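Local atomic coordinates of putative pore-forming toxin (Bacteroides vulgatus ATCC 8482, PDB entry 3KOG), a protein that is of unknown function but may act as a pore-forming toxin. Residues 100-105 / 192-197; 138-143 / 209-214; 178-183 / 223-228; 123-128 / 234-239; 111-116 / 185-190. All coordinates share one frame; numbering follows the deposited sequence. Where two conformers were deposited one is given.

Interaction 1: residues 100-105 / 192-197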
# COMPACT_ATOMS: atom_id res chain seq x y z
N ALA A 100 -4.05 13.84 -13.38
CA ALA A 100 -4.46 13.98 -12.01
C ALA A 100 -3.20 14.24 -11.18
O ALA A 100 -2.23 13.48 -11.24
CB ALA A 100 -5.21 12.73 -11.55
N GLN A 101 -3.17 15.31 -10.44
CA GLN A 101 -2.00 15.60 -9.62
C GLN A 101 -2.36 15.53 -8.16
O GLN A 101 -3.23 16.26 -7.70
CB GLN A 101 -1.49 16.99 -9.93
CG GLN A 101 -0.29 17.45 -9.09
CD GLN A 101 0.32 18.65 -9.72
OE1 GLN A 101 1.00 18.51 -10.74
NE2 GLN A 101 0.02 19.86 -9.21
N GLU A 102 -1.64 14.70 -7.43
CA GLU A 102 -1.80 14.62 -5.97
C GLU A 102 -1.11 15.79 -5.29
O GLU A 102 0.10 15.96 -5.41
CB GLU A 102 -1.25 13.31 -5.45
CG GLU A 102 -1.67 12.96 -4.01
CD GLU A 102 -1.18 11.59 -3.58
OE1 GLU A 102 -0.49 10.93 -4.39
OE2 GLU A 102 -1.53 11.15 -2.45
N GLU A 103 -1.88 16.59 -4.59
CA GLU A 103 -1.44 17.85 -4.03
C GLU A 103 -1.00 17.68 -2.57
O GLU A 103 -0.16 18.44 -2.10
CB GLU A 103 -2.58 18.88 -4.03
CG GLU A 103 -3.13 19.25 -5.43
CD GLU A 103 -2.05 19.82 -6.37
OE1 GLU A 103 -1.13 20.47 -5.84
OE2 GLU A 103 -2.11 19.59 -7.60
N SER A 104 -1.60 16.74 -1.85
CA SER A 104 -1.29 16.54 -0.44
C SER A 104 -1.80 15.15 -0.01
O SER A 104 -2.73 14.61 -0.61
CB SER A 104 -1.89 17.64 0.42
OG SER A 104 -3.27 17.51 0.52
N SER A 105 -1.15 14.57 1.00
CA SER A 105 -1.48 13.24 1.43
C SER A 105 -1.12 13.08 2.90
O SER A 105 -0.04 13.47 3.31
CB SER A 105 -0.76 12.20 0.58
OG SER A 105 -1.37 10.95 0.75
N SER A 192 -6.05 12.13 0.70
CA SER A 192 -5.29 12.77 -0.36
C SER A 192 -6.16 13.73 -1.16
O SER A 192 -7.30 13.40 -1.49
CB SER A 192 -4.69 11.71 -1.27
OG SER A 192 -3.85 10.78 -0.56
N VAL A 193 -5.61 14.87 -1.51
CA VAL A 193 -6.31 15.89 -2.28
C VAL A 193 -5.64 15.90 -3.64
O VAL A 193 -4.41 15.95 -3.72
CB VAL A 193 -6.19 17.29 -1.64
CG1 VAL A 193 -6.72 18.40 -2.57
CG2 VAL A 193 -6.84 17.33 -0.22
N TYR A 194 -6.45 15.82 -4.70
CA TYR A 194 -6.00 15.81 -6.06
C TYR A 194 -6.59 17.00 -6.80
O TYR A 194 -7.73 17.40 -6.58
CB TYR A 194 -6.47 14.55 -6.81
CG TYR A 194 -5.89 13.24 -6.33
CD1 TYR A 194 -6.43 12.58 -5.25
CD2 TYR A 194 -4.70 12.72 -6.88
CE1 TYR A 194 -5.87 11.39 -4.79
CE2 TYR A 194 -4.16 11.54 -6.39
CZ TYR A 194 -4.75 10.90 -5.35
OH TYR A 194 -4.19 9.72 -4.85
N GLN A 195 -5.82 17.52 -7.76
CA GLN A 195 -6.38 18.39 -8.79
C GLN A 195 -6.31 17.68 -10.13
O GLN A 195 -5.32 16.93 -10.44
CB GLN A 195 -5.62 19.71 -8.90
CG GLN A 195 -5.82 20.64 -7.76
CD GLN A 195 -5.25 22.00 -8.09
OE1 GLN A 195 -4.13 22.11 -8.54
NE2 GLN A 195 -6.03 23.04 -7.91
N ILE A 196 -7.33 17.92 -10.93
CA ILE A 196 -7.33 17.50 -12.31
C ILE A 196 -6.89 18.72 -13.10
O ILE A 196 -7.46 19.79 -12.96
CB ILE A 196 -8.69 17.01 -12.75
CG1 ILE A 196 -9.01 15.73 -11.97
CG2 ILE A 196 -8.68 16.77 -14.29
CD1 ILE A 196 -10.41 15.25 -12.07
N ILE A 197 -5.84 18.56 -13.91
CA ILE A 197 -5.18 19.68 -14.59
C ILE A 197 -5.08 19.43 -16.10
O ILE A 197 -4.84 18.32 -16.54
CB ILE A 197 -3.77 19.95 -14.02
CG1 ILE A 197 -3.84 20.19 -12.53
CG2 ILE A 197 -3.11 21.18 -14.75
CD1 ILE A 197 -2.48 20.16 -11.86
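Gln-101 and Gln-195 exchange both of their backbone hydrogen bonds as an antiparallel hydrogen-bonded pair: N of Gln-101 reaches O of Gln-195 at 2.7 Å in an almost straight line (177° at the hydrogen), and N of Gln-195 returns to O of Gln-101. Further along, O of Val-193 takes N of Glu-103 at 2.8 Å and, more weakly, N of Ser-104 at 3.5 Å, while N of Val-193 donates to O of Ser-104. One carbonyl thus serves two successive amides. The side chains of Ser-105 and Ser-192 meet through their OG atoms, 2.8 Å apart, in a hydrogen bond whose direction is open. Within strand 98-120, OE2 of Glu-103 accepts NE2 of Gln-101 on its syn lone pair at 2.7 Å. On the face of Ser-105 and Ser-192, Glu-102, with CG anti to its backbone N (chi1 -165°), lays its CG over the Tyr-194 ring, 4.2 Å from the centroid. At the opposite edge of strand 179-198, the backbones of Ser-192 and Tyr-194 bond to those of Val-213 and Phe-211 on strand 207-225. The forked acceptor at Val-193 O, faced by both Glu-103 and Ser-104, marks a classic beta bulge.

Interaction 2: residues 138-143 / 209-214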
# COMPACT_ATOMS: atom_id res chain seq x y z
N SER A 138 -10.63 2.54 -1.82
CA SER A 138 -10.59 3.96 -2.06
C SER A 138 -12.04 4.49 -2.23
O SER A 138 -12.88 3.80 -2.83
CB SER A 138 -9.78 4.19 -3.31
OG SER A 138 -9.64 5.53 -3.62
N GLU A 139 -12.30 5.66 -1.64
CA GLU A 139 -13.58 6.37 -1.75
C GLU A 139 -13.33 7.88 -1.91
O GLU A 139 -12.48 8.47 -1.23
CB GLU A 139 -14.48 6.11 -0.52
CG GLU A 139 -13.78 6.25 0.85
CD GLU A 139 -14.73 6.23 2.07
OE1 GLU A 139 -15.94 5.93 1.90
OE2 GLU A 139 -14.25 6.54 3.20
N VAL A 140 -14.07 8.52 -2.81
CA VAL A 140 -13.99 9.98 -2.97
C VAL A 140 -14.92 10.59 -1.93
O VAL A 140 -16.09 10.26 -1.90
CB VAL A 140 -14.38 10.43 -4.40
CG1 VAL A 140 -14.48 11.97 -4.48
CG2 VAL A 140 -13.35 9.94 -5.39
N ILE A 141 -14.38 11.42 -1.02
CA ILE A 141 -15.20 11.99 0.06
C ILE A 141 -15.56 13.44 -0.21
O ILE A 141 -16.36 14.01 0.49
CB ILE A 141 -14.55 11.80 1.46
CG1 ILE A 141 -13.23 12.62 1.62
CG2 ILE A 141 -14.38 10.28 1.72
CD1 ILE A 141 -12.57 12.58 3.00
N LYS A 142 -14.96 14.03 -1.24
CA LYS A 142 -15.29 15.40 -1.59
C LYS A 142 -14.94 15.59 -3.05
O LYS A 142 -13.91 15.12 -3.54
CB LYS A 142 -14.52 16.39 -0.70
CG LYS A 142 -14.89 17.82 -0.89
CD LYS A 142 -14.20 18.72 0.15
CE LYS A 142 -14.38 20.21 -0.26
NZ LYS A 142 -13.56 21.11 0.60
N ASN A 143 -15.81 16.32 -3.74
CA ASN A 143 -15.70 16.52 -5.15
C ASN A 143 -16.27 17.86 -5.52
O ASN A 143 -17.48 18.06 -5.40
CB ASN A 143 -16.43 15.39 -5.88
CG ASN A 143 -16.50 15.59 -7.35
OD1 ASN A 143 -15.81 16.43 -7.93
ND2 ASN A 143 -17.32 14.76 -8.00
N ALA A 209 -10.62 20.90 -11.70
CA ALA A 209 -11.40 20.29 -10.61
C ALA A 209 -10.48 19.85 -9.45
O ALA A 209 -9.28 19.61 -9.65
CB ALA A 209 -12.15 19.07 -11.17
N SER A 210 -11.07 19.71 -8.26
CA SER A 210 -10.35 19.21 -7.07
C SER A 210 -11.23 18.19 -6.37
O SER A 210 -12.44 18.37 -6.27
CB SER A 210 -10.05 20.35 -6.11
OG SER A 210 -9.41 19.84 -4.98
N PHE A 211 -10.64 17.12 -5.89
CA PHE A 211 -11.39 16.11 -5.15
C PHE A 211 -10.50 15.49 -4.09
O PHE A 211 -9.24 15.56 -4.19
CB PHE A 211 -11.99 15.07 -6.09
CG PHE A 211 -10.97 14.24 -6.86
CD1 PHE A 211 -10.37 14.75 -7.99
CD2 PHE A 211 -10.65 12.98 -6.45
CE1 PHE A 211 -9.44 14.02 -8.71
CE2 PHE A 211 -9.74 12.22 -7.16
CZ PHE A 211 -9.14 12.75 -8.30
N THR A 212 -11.15 14.93 -3.06
CA THR A 212 -10.43 14.36 -1.93
C THR A 212 -10.77 12.89 -1.79
O THR A 212 -11.93 12.50 -1.87
CB THR A 212 -10.77 15.12 -0.62
OG1 THR A 212 -10.43 16.51 -0.78
CG2 THR A 212 -10.00 14.49 0.58
N VAL A 213 -9.74 12.08 -1.59
CA VAL A 213 -9.87 10.63 -1.51
C VAL A 213 -9.41 10.04 -0.18
O VAL A 213 -8.28 10.32 0.27
CB VAL A 213 -9.06 9.98 -2.59
CG1 VAL A 213 -9.27 8.45 -2.56
CG2 VAL A 213 -9.42 10.61 -3.98
N ASP A 214 -10.24 9.19 0.42
CA ASP A 214 -9.76 8.34 1.49
C ASP A 214 -9.42 6.98 0.93
O ASP A 214 -10.25 6.34 0.27
CB ASP A 214 -10.81 8.16 2.61
CG ASP A 214 -10.91 9.34 3.56
OD1 ASP A 214 -10.05 10.27 3.56
OD2 ASP A 214 -11.84 9.28 4.37
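Ile-141 carries CG1 between its backbone N and carbonyl carbon (chi1 67°), which directs that branch at Thr-212, whose CG2 stands anti to its own N. CG1 of Ile-141 and CG2 of Thr-212 come within 3.9 Å. The isoleucine side chain crosses that of Asp-214 at about a right angle, with CD1 of Ile-141 lying 3.5 Å from OD1 of Asp-214. In the conformer given, the Glu-139 chain runs beside Asp-214 in the same direction, placing its OE2 3.8 Å from OD2 of Asp-214, a pairing of like charges; the same OE2 bonds Tyr-216 OH. On Asp-214, OD1 bonds Thr-191 OG1, and OD2 has a long, weak ion pair with Lys-189 NZ that would offset the repulsion.

On the other face, CG2 of Val-140 rests 4.2 Å from both CG2 of Val-213 and CD2 of Phe-211, in an apolar patch that Ile-156 of helix 150-158 and Tyr-159 just after it extend. The backbones of Glu-139 and Asp-214 bond in both directions. O of Thr-212 then receives N of Ile-141 at 2.8 Å and, weakly, N of Lys-142 at 3.5 Å, before N of Thr-212 donates to O of Lys-142. Two residues facing one make this a classic beta bulge in an antiparallel strand pair.

Interaction 3: residues 178-183 / 223-228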
# COMPACT_ATOMS: atom_id res chain seq x y z
N HIS A 178 12.67 -18.21 22.52
CA HIS A 178 12.71 -17.36 23.72
C HIS A 178 11.97 -16.05 23.48
O HIS A 178 12.53 -14.95 23.67
CB HIS A 178 14.16 -17.11 24.16
CG HIS A 178 14.94 -18.37 24.41
ND1 HIS A 178 14.72 -19.17 25.50
CD2 HIS A 178 15.92 -18.97 23.70
CE1 HIS A 178 15.55 -20.20 25.47
NE2 HIS A 178 16.29 -20.10 24.38
N SER A 179 10.75 -16.18 22.98
CA SER A 179 10.00 -15.02 22.46
C SER A 179 8.55 -15.03 22.89
O SER A 179 7.91 -16.07 22.94
CB SER A 179 10.04 -15.00 20.93
OG SER A 179 9.21 -13.98 20.42
N ARG A 180 8.06 -13.84 23.22
CA ARG A 180 6.64 -13.58 23.41
C ARG A 180 6.16 -13.07 22.06
O ARG A 180 6.52 -11.96 21.63
CB ARG A 180 6.46 -12.52 24.50
CG ARG A 180 5.04 -12.14 24.79
CD ARG A 180 4.98 -11.06 25.85
NE ARG A 180 3.71 -11.09 26.54
CZ ARG A 180 3.36 -12.00 27.45
NH1 ARG A 180 4.19 -12.99 27.82
NH2 ARG A 180 2.14 -11.94 27.99
N PHE A 181 5.41 -13.91 21.37
CA PHE A 181 5.01 -13.67 20.00
C PHE A 181 3.57 -13.26 19.90
O PHE A 181 2.70 -13.84 20.55
CB PHE A 181 5.27 -14.94 19.16
CG PHE A 181 4.78 -14.85 17.73
CD1 PHE A 181 5.59 -14.32 16.74
CD2 PHE A 181 3.49 -15.25 17.39
CE1 PHE A 181 5.10 -14.17 15.41
CE2 PHE A 181 3.02 -15.15 16.08
CZ PHE A 181 3.83 -14.60 15.09
N SER A 182 3.30 -12.31 19.01
CA SER A 182 1.98 -11.84 18.69
C SER A 182 1.97 -11.17 17.33
O SER A 182 3.03 -10.94 16.73
CB SER A 182 1.45 -10.87 19.77
OG SER A 182 2.23 -9.69 19.83
N VAL A 183 0.78 -10.84 16.85
CA VAL A 183 0.70 -10.16 15.56
C VAL A 183 -0.18 -8.92 15.68
O VAL A 183 -1.27 -8.99 16.18
CB VAL A 183 0.15 -11.11 14.48
CG1 VAL A 183 0.11 -10.40 13.11
CG2 VAL A 183 1.01 -12.37 14.40
N LYS A 223 5.43 -9.70 15.95
CA LYS A 223 6.24 -9.17 17.03
C LYS A 223 6.83 -10.32 17.82
O LYS A 223 6.10 -11.28 18.16
CB LYS A 223 5.33 -8.38 17.97
CG LYS A 223 4.75 -7.13 17.32
CD LYS A 223 5.82 -6.06 17.06
CE LYS A 223 5.18 -4.66 16.76
NZ LYS A 223 6.14 -3.79 16.03
N ASN A 224 8.14 -10.26 18.06
CA ASN A 224 8.85 -11.23 18.90
C ASN A 224 9.48 -10.42 20.01
O ASN A 224 10.43 -9.69 19.78
CB ASN A 224 9.88 -12.02 18.11
CG ASN A 224 9.24 -13.15 17.29
OD1 ASN A 224 8.91 -14.21 17.82
ND2 ASN A 224 9.09 -12.92 16.01
N GLU A 225 8.91 -10.51 21.20
CA GLU A 225 9.26 -9.65 22.33
C GLU A 225 9.81 -10.43 23.51
O GLU A 225 9.65 -11.65 23.59
CB GLU A 225 8.00 -8.96 22.80
CG GLU A 225 7.45 -8.03 21.75
CD GLU A 225 6.15 -7.41 22.18
OE1 GLU A 225 5.50 -7.97 23.13
OE2 GLU A 225 5.80 -6.37 21.56
N GLN A 226 10.40 -9.69 24.45
CA GLN A 226 10.91 -10.30 25.65
C GLN A 226 9.77 -10.92 26.45
O GLN A 226 8.75 -10.28 26.68
CB GLN A 226 11.62 -9.26 26.52
CG GLN A 226 12.21 -9.82 27.81
CD GLN A 226 13.36 -10.78 27.59
OE1 GLN A 226 14.26 -10.52 26.76
NE2 GLN A 226 13.36 -11.87 28.34
N ILE A 227 9.98 -12.18 26.87
CA ILE A 227 9.11 -12.84 27.86
C ILE A 227 9.52 -12.35 29.25
O ILE A 227 10.63 -12.68 29.73
CB ILE A 227 9.22 -14.36 27.83
CG1 ILE A 227 8.82 -14.92 26.46
CG2 ILE A 227 8.34 -14.98 28.93
CD1 ILE A 227 9.01 -16.41 26.37
N PRO A 228 8.65 -11.57 29.90
CA PRO A 228 9.13 -10.93 31.14
C PRO A 228 9.50 -11.97 32.17
O PRO A 228 8.76 -12.90 32.41
CB PRO A 228 7.94 -10.05 31.56
CG PRO A 228 7.18 -9.82 30.26
CD PRO A 228 7.27 -11.15 29.58
O HOH W 1 12.38 -13.51 25.85
O HOH W 2 4.44 -10.05 21.21
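Ser-179 and Asn-224 meet through their side chains: OG of the serine donates to OD1 of the asparagine at 2.6 Å, in the carbonyl plane and on a lone pair. The serine OG is anti to its backbone N (chi1 174°), and Asn-224 CG is anti to its carbonyl carbon. The same OD1 lies at the edge of the Phe-181 ring, near its plane and 3.5 Å from CD1, with the amide and ring planes turned 45° apart. Leu-176 N also bonds Asn-224 OD1, while ND2 donates to Gln-174 O, leaving the amide gripped at both ends.

On the opposite face, the extended Arg-180 chain crosses Glu-225 obliquely. Guanidinium and carboxylate are nearly coplanar, 8° apart, yet NE of Arg-180 and OE1 of Glu-225 remain 5.0 Å from each other, so any attraction acts without direct contact. Arg-180 also makes a cation-pi contact with Phe-117. A water joins Arg-180 O, to which it donates, with Ser-182 OG, and donates weakly to Glu-225 OE1; Ser-182 OG is bonded to His-114 NE2 as well. Past the paired residues, CG1 of Ile-227 packs 3.5 Å from N of Arg-180, and a second water bridges His-178 O and Ile-227 N.

Backbone bonds run both ways between Arg-180 and Glu-225 and between Ser-182 and Lys-223, with Phe-181 and Asn-224 the non-hydrogen-bonded pair between them. The arrangement is that of the open end of a long antiparallel beta hairpin formed by strands 179-198 and 207-225.

Interaction 4: residues 123-128 / 234-239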
# COMPACT_ATOMS: atom_id res chain seq x y z
N ASP A 123 14.26 -23.28 22.90
CA ASP A 123 15.49 -22.83 22.26
C ASP A 123 15.41 -22.95 20.73
O ASP A 123 16.44 -22.87 20.06
CB ASP A 123 16.71 -23.60 22.84
CG ASP A 123 17.87 -22.67 23.23
OD1 ASP A 123 18.32 -21.88 22.36
OD2 ASP A 123 18.31 -22.72 24.41
N TYR A 124 14.19 -23.11 20.18
CA TYR A 124 14.00 -23.32 18.74
C TYR A 124 12.95 -22.37 18.13
O TYR A 124 11.87 -22.15 18.70
CB TYR A 124 13.68 -24.81 18.46
CG TYR A 124 14.78 -25.75 18.99
CD1 TYR A 124 14.82 -26.11 20.34
CD2 TYR A 124 15.82 -26.21 18.17
CE1 TYR A 124 15.84 -26.91 20.86
CE2 TYR A 124 16.84 -27.03 18.68
CZ TYR A 124 16.84 -27.37 20.03
OH TYR A 124 17.84 -28.16 20.57
N TRP A 125 13.28 -21.78 16.99
CA TRP A 125 12.31 -20.97 16.26
C TRP A 125 11.55 -21.84 15.29
O TRP A 125 11.97 -22.93 14.94
CB TRP A 125 12.97 -19.80 15.53
CG TRP A 125 13.82 -20.18 14.36
CD1 TRP A 125 15.15 -20.51 14.39
CD2 TRP A 125 13.42 -20.25 12.99
NE1 TRP A 125 15.60 -20.78 13.12
CE2 TRP A 125 14.56 -20.63 12.24
CE3 TRP A 125 12.22 -20.05 12.32
CZ2 TRP A 125 14.52 -20.81 10.87
CZ3 TRP A 125 12.19 -20.21 10.95
CH2 TRP A 125 13.33 -20.58 10.24
N TYR A 126 10.42 -21.32 14.84
CA TYR A 126 9.60 -22.02 13.90
C TYR A 126 8.68 -21.07 13.15
O TYR A 126 8.58 -19.88 13.50
CB TYR A 126 8.84 -23.16 14.62
CG TYR A 126 7.92 -22.69 15.69
CD1 TYR A 126 6.62 -22.32 15.37
CD2 TYR A 126 8.33 -22.61 17.03
CE1 TYR A 126 5.74 -21.87 16.34
CE2 TYR A 126 7.45 -22.15 18.03
CZ TYR A 126 6.15 -21.79 17.66
OH TYR A 126 5.23 -21.33 18.57
N TYR A 127 8.08 -21.59 12.08
CA TYR A 127 7.10 -20.86 11.30
C TYR A 127 5.68 -21.09 11.82
O TYR A 127 5.33 -22.19 12.21
CB TYR A 127 7.15 -21.29 9.83
CG TYR A 127 8.38 -20.84 9.09
CD1 TYR A 127 8.65 -19.49 8.90
CD2 TYR A 127 9.29 -21.77 8.57
CE1 TYR A 127 9.76 -19.06 8.23
CE2 TYR A 127 10.41 -21.35 7.88
CZ TYR A 127 10.64 -19.99 7.71
OH TYR A 127 11.75 -19.57 7.03
N ILE A 128 4.87 -20.04 11.79
CA ILE A 128 3.47 -20.15 12.16
C ILE A 128 2.65 -19.60 11.00
O ILE A 128 3.19 -18.94 10.09
CB ILE A 128 3.18 -19.43 13.55
CG1 ILE A 128 1.89 -19.95 14.20
CG2 ILE A 128 3.11 -17.92 13.44
CD1 ILE A 128 1.73 -19.55 15.69
N PRO A 234 14.70 -12.71 22.62
CA PRO A 234 14.31 -13.50 21.47
C PRO A 234 15.46 -13.65 20.48
O PRO A 234 16.19 -12.67 20.22
CB PRO A 234 13.18 -12.68 20.85
CG PRO A 234 12.61 -11.88 21.97
CD PRO A 234 13.80 -11.57 22.85
N SER A 235 15.60 -14.86 19.95
CA SER A 235 16.61 -15.16 18.91
C SER A 235 16.24 -16.43 18.15
O SER A 235 15.22 -17.07 18.43
CB SER A 235 17.99 -15.35 19.55
OG SER A 235 18.04 -16.54 20.34
N HIS A 236 17.10 -16.81 17.20
CA HIS A 236 16.94 -18.07 16.46
C HIS A 236 17.39 -19.28 17.26
O HIS A 236 17.21 -20.40 16.82
CB HIS A 236 17.68 -18.01 15.12
CG HIS A 236 17.23 -16.89 14.24
ND1 HIS A 236 17.69 -15.60 14.40
CD2 HIS A 236 16.34 -16.86 13.22
CE1 HIS A 236 17.10 -14.82 13.50
NE2 HIS A 236 16.28 -15.56 12.78
N GLY A 237 17.96 -19.06 18.45
CA GLY A 237 18.22 -20.16 19.37
C GLY A 237 19.17 -21.19 18.78
O GLY A 237 20.10 -20.82 18.05
N HIS A 238 18.93 -22.47 19.07
CA HIS A 238 19.68 -23.56 18.43
C HIS A 238 19.26 -23.85 16.99
O HIS A 238 19.95 -24.60 16.30
CB HIS A 238 19.59 -24.86 19.26
CG HIS A 238 20.11 -24.72 20.66
ND1 HIS A 238 19.79 -25.62 21.65
CD2 HIS A 238 20.88 -23.77 21.23
CE1 HIS A 238 20.37 -25.24 22.78
NE2 HIS A 238 21.03 -24.12 22.56
N GLY A 239 18.15 -23.28 16.51
CA GLY A 239 17.75 -23.39 15.10
C GLY A 239 16.26 -23.69 14.91
O GLY A 239 15.46 -23.51 15.83
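Asp-123 stacks its carboxylate on the His-238 ring, the two planes 13° apart, with OD1 lying 3.4 Å above the ring plane toward the rim. Its CB also sits over that face. The edge of the same imidazole turns to the face of Tyr-124 in an offset edge-to-face pair, planes at 88°, and ND1 of His-238 gives a weak hydrogen bond to OH of Tyr-124 at 3.4 Å. A second edge-to-face pair forms where His-236 presents its edge to the five-membered ring of Trp-125, centroids 5.1 Å apart.

Backbone bonds set these rings in place: N of His-238 donates to O of Asp-123 at 2.7 Å, and N of Trp-125 to O of Gly-239 at 3.0 Å. The type II' turn from His-236 to Gly-239 spaces the two histidines, and within it Gly-237 brings CA to 3.3 Å from O of Asp-123. Ahead of the turn, OG of Ser-235 accepts N of Gly-237 in an ST turn.

Further out, His-240 stacks on Trp-125. The C-terminal loop following strand 207-225 thereby lies against the start of strand 126-143, whose Tyr-126 and Ile-128 pair with strand 162-175.

Interaction 5: residues 111-116 / 185-190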
# COMPACT_ATOMS: atom_id res chain seq x y z
N THR A 111 -7.28 1.74 12.61
CA THR A 111 -7.55 0.66 13.54
C THR A 111 -6.29 -0.15 13.74
O THR A 111 -5.52 -0.33 12.79
CB THR A 111 -8.70 -0.25 13.02
OG1 THR A 111 -9.85 0.57 12.84
CG2 THR A 111 -9.03 -1.35 14.02
N THR A 112 -6.03 -0.57 14.98
CA THR A 112 -4.94 -1.48 15.28
C THR A 112 -5.62 -2.73 15.86
O THR A 112 -6.55 -2.59 16.67
CB THR A 112 -3.98 -0.85 16.30
OG1 THR A 112 -3.42 0.34 15.74
CG2 THR A 112 -2.82 -1.77 16.65
N LYS A 113 -5.27 -3.90 15.34
CA LYS A 113 -5.75 -5.20 15.86
C LYS A 113 -4.53 -5.94 16.37
O LYS A 113 -3.45 -5.87 15.75
CB LYS A 113 -6.40 -6.04 14.76
CG LYS A 113 -7.53 -5.36 14.01
CD LYS A 113 -8.46 -6.38 13.29
CE LYS A 113 -7.70 -7.60 12.76
NZ LYS A 113 -8.34 -8.19 11.54
N HIS A 114 -4.69 -6.67 17.47
CA HIS A 114 -3.59 -7.34 18.08
C HIS A 114 -4.06 -8.69 18.60
O HIS A 114 -5.03 -8.77 19.32
CB HIS A 114 -3.08 -6.50 19.25
CG HIS A 114 -1.85 -7.05 19.90
ND1 HIS A 114 -1.59 -6.93 21.25
CD2 HIS A 114 -0.81 -7.73 19.38
CE1 HIS A 114 -0.42 -7.48 21.51
NE2 HIS A 114 0.07 -7.99 20.39
N SER A 115 -3.36 -9.75 18.21
CA SER A 115 -3.63 -11.06 18.74
C SER A 115 -3.19 -11.18 20.23
O SER A 115 -2.49 -10.29 20.77
CB SER A 115 -2.88 -12.09 17.92
OG SER A 115 -1.50 -11.98 18.14
N GLY A 116 -3.62 -12.26 20.87
CA GLY A 116 -3.02 -12.68 22.13
C GLY A 116 -1.61 -13.18 21.85
O GLY A 116 -1.17 -13.25 20.68
N VAL A 185 -2.15 -6.05 13.23
CA VAL A 185 -2.64 -5.66 11.92
C VAL A 185 -3.11 -4.22 12.03
O VAL A 185 -3.99 -3.90 12.85
CB VAL A 185 -3.78 -6.58 11.44
CG1 VAL A 185 -4.32 -6.11 10.08
CG2 VAL A 185 -3.30 -8.04 11.39
N ASP A 186 -2.54 -3.33 11.21
CA ASP A 186 -2.94 -1.96 11.22
C ASP A 186 -3.63 -1.62 9.91
O ASP A 186 -3.07 -1.86 8.87
CB ASP A 186 -1.75 -1.05 11.40
CG ASP A 186 -1.17 -1.12 12.83
OD1 ASP A 186 -0.40 -2.03 13.10
OD2 ASP A 186 -1.49 -0.26 13.66
N TYR A 187 -4.81 -1.02 10.00
CA TYR A 187 -5.49 -0.44 8.88
C TYR A 187 -5.16 1.02 8.83
O TYR A 187 -5.39 1.74 9.77
CB TYR A 187 -7.01 -0.60 9.03
CG TYR A 187 -7.54 -2.01 9.05
CD1 TYR A 187 -6.81 -3.06 8.55
CD2 TYR A 187 -8.83 -2.26 9.50
CE1 TYR A 187 -7.31 -4.32 8.54
CE2 TYR A 187 -9.34 -3.53 9.49
CZ TYR A 187 -8.55 -4.57 9.02
OH TYR A 187 -9.03 -5.86 8.98
N MSE A 188 -4.60 1.44 7.71
CA MSE A 188 -4.13 2.77 7.44
C MSE A 188 -5.21 3.48 6.56
O MSE A 188 -5.75 2.86 5.61
CB MSE A 188 -2.82 2.69 6.64
CG MSE A 188 -1.71 1.78 7.22
SE MSE A 188 -1.27 2.32 9.02
CE MSE A 188 -0.85 4.17 8.70
N LYS A 189 -5.56 4.70 6.94
CA LYS A 189 -6.47 5.57 6.18
C LYS A 189 -5.66 6.76 5.70
O LYS A 189 -5.08 7.47 6.50
CB LYS A 189 -7.62 6.06 7.06
CG LYS A 189 -8.58 6.99 6.27
CD LYS A 189 -9.78 7.38 7.07
CE LYS A 189 -9.56 8.64 7.84
NZ LYS A 189 -10.89 9.23 8.24
N THR A 190 -5.55 6.92 4.38
CA THR A 190 -4.76 7.97 3.81
C THR A 190 -5.77 8.96 3.14
O THR A 190 -6.58 8.54 2.33
CB THR A 190 -3.76 7.43 2.81
OG1 THR A 190 -2.79 6.55 3.43
CG2 THR A 190 -3.02 8.56 2.10
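Val-185 begins the pairing with Lys-113: its N donates to O of Lys-113, and its O accepts N of Lys-113, each at 2.8 Å. In the conformer given, the lysine chain bends at chi3 and passes its CE 4.3 Å from CB of Val-185.

Asp-186, in the non-hydrogen-bonded pair with Thr-112, turns to the other face. Its CG is anti to the carbonyl carbon (chi1 -71°), and the side chain lies beside that of Thr-112, pointing the same way. OG1 of Thr-112 donates to OD2 of Asp-186 at 2.9 Å, reaching that oxygen from above the carboxylate plane, 37° out of it.

Tyr-187 returns to the face of Val-185. Its N donates to O of Thr-111 at 3.0 Å, whereas the reverse bond, from N of Thr-111 to O of Tyr-187, is weak at 3.4 Å. The ring carbon CD2 lies 4.1 Å from CB of Thr-111, and in the same lysine conformer NZ of Lys-113 comes within 3.5 Å of the phenol OH. That OH is hydrogen-bonded to Thr-133 O on strand 126-143.

From Tyr-187 onward, the strand pairs with earlier residues of strand 98-120, such as Gln-108 with Lys-189. Strand 179-198 is flanked here by strands 98-120 and 207-225, the latter bonding through Ile-219 to Asp-186 and through Asn-217 to Met-188.

Overall arrangement
Four of the contacts pair strands of one elongated, curled sheet; interaction 4 lays the C-terminal loop on its end. Interactions 1 and 5 join strands 98-120 and 179-198, centres about 26 Å apart, touching where Ser-105 OG packs on Thr-190 CG2. Interaction 2 neighbours interaction 1, centres about 9 Å apart, through Ser-192 with Val-213 and Tyr-194 with Phe-211. Interactions 3 and 4 lie at the other end, centres 41 to 47 Å from those of interactions 1 and 2, and meet through Asp-123 with His-178. Interaction 5 connects to interaction 3 by Ser-182 with His-114. Glycerol (near interactions 1 and 2), acetate (1, 2 and 3) and methylpentanediol (5) probably come from the crystallisation liquor.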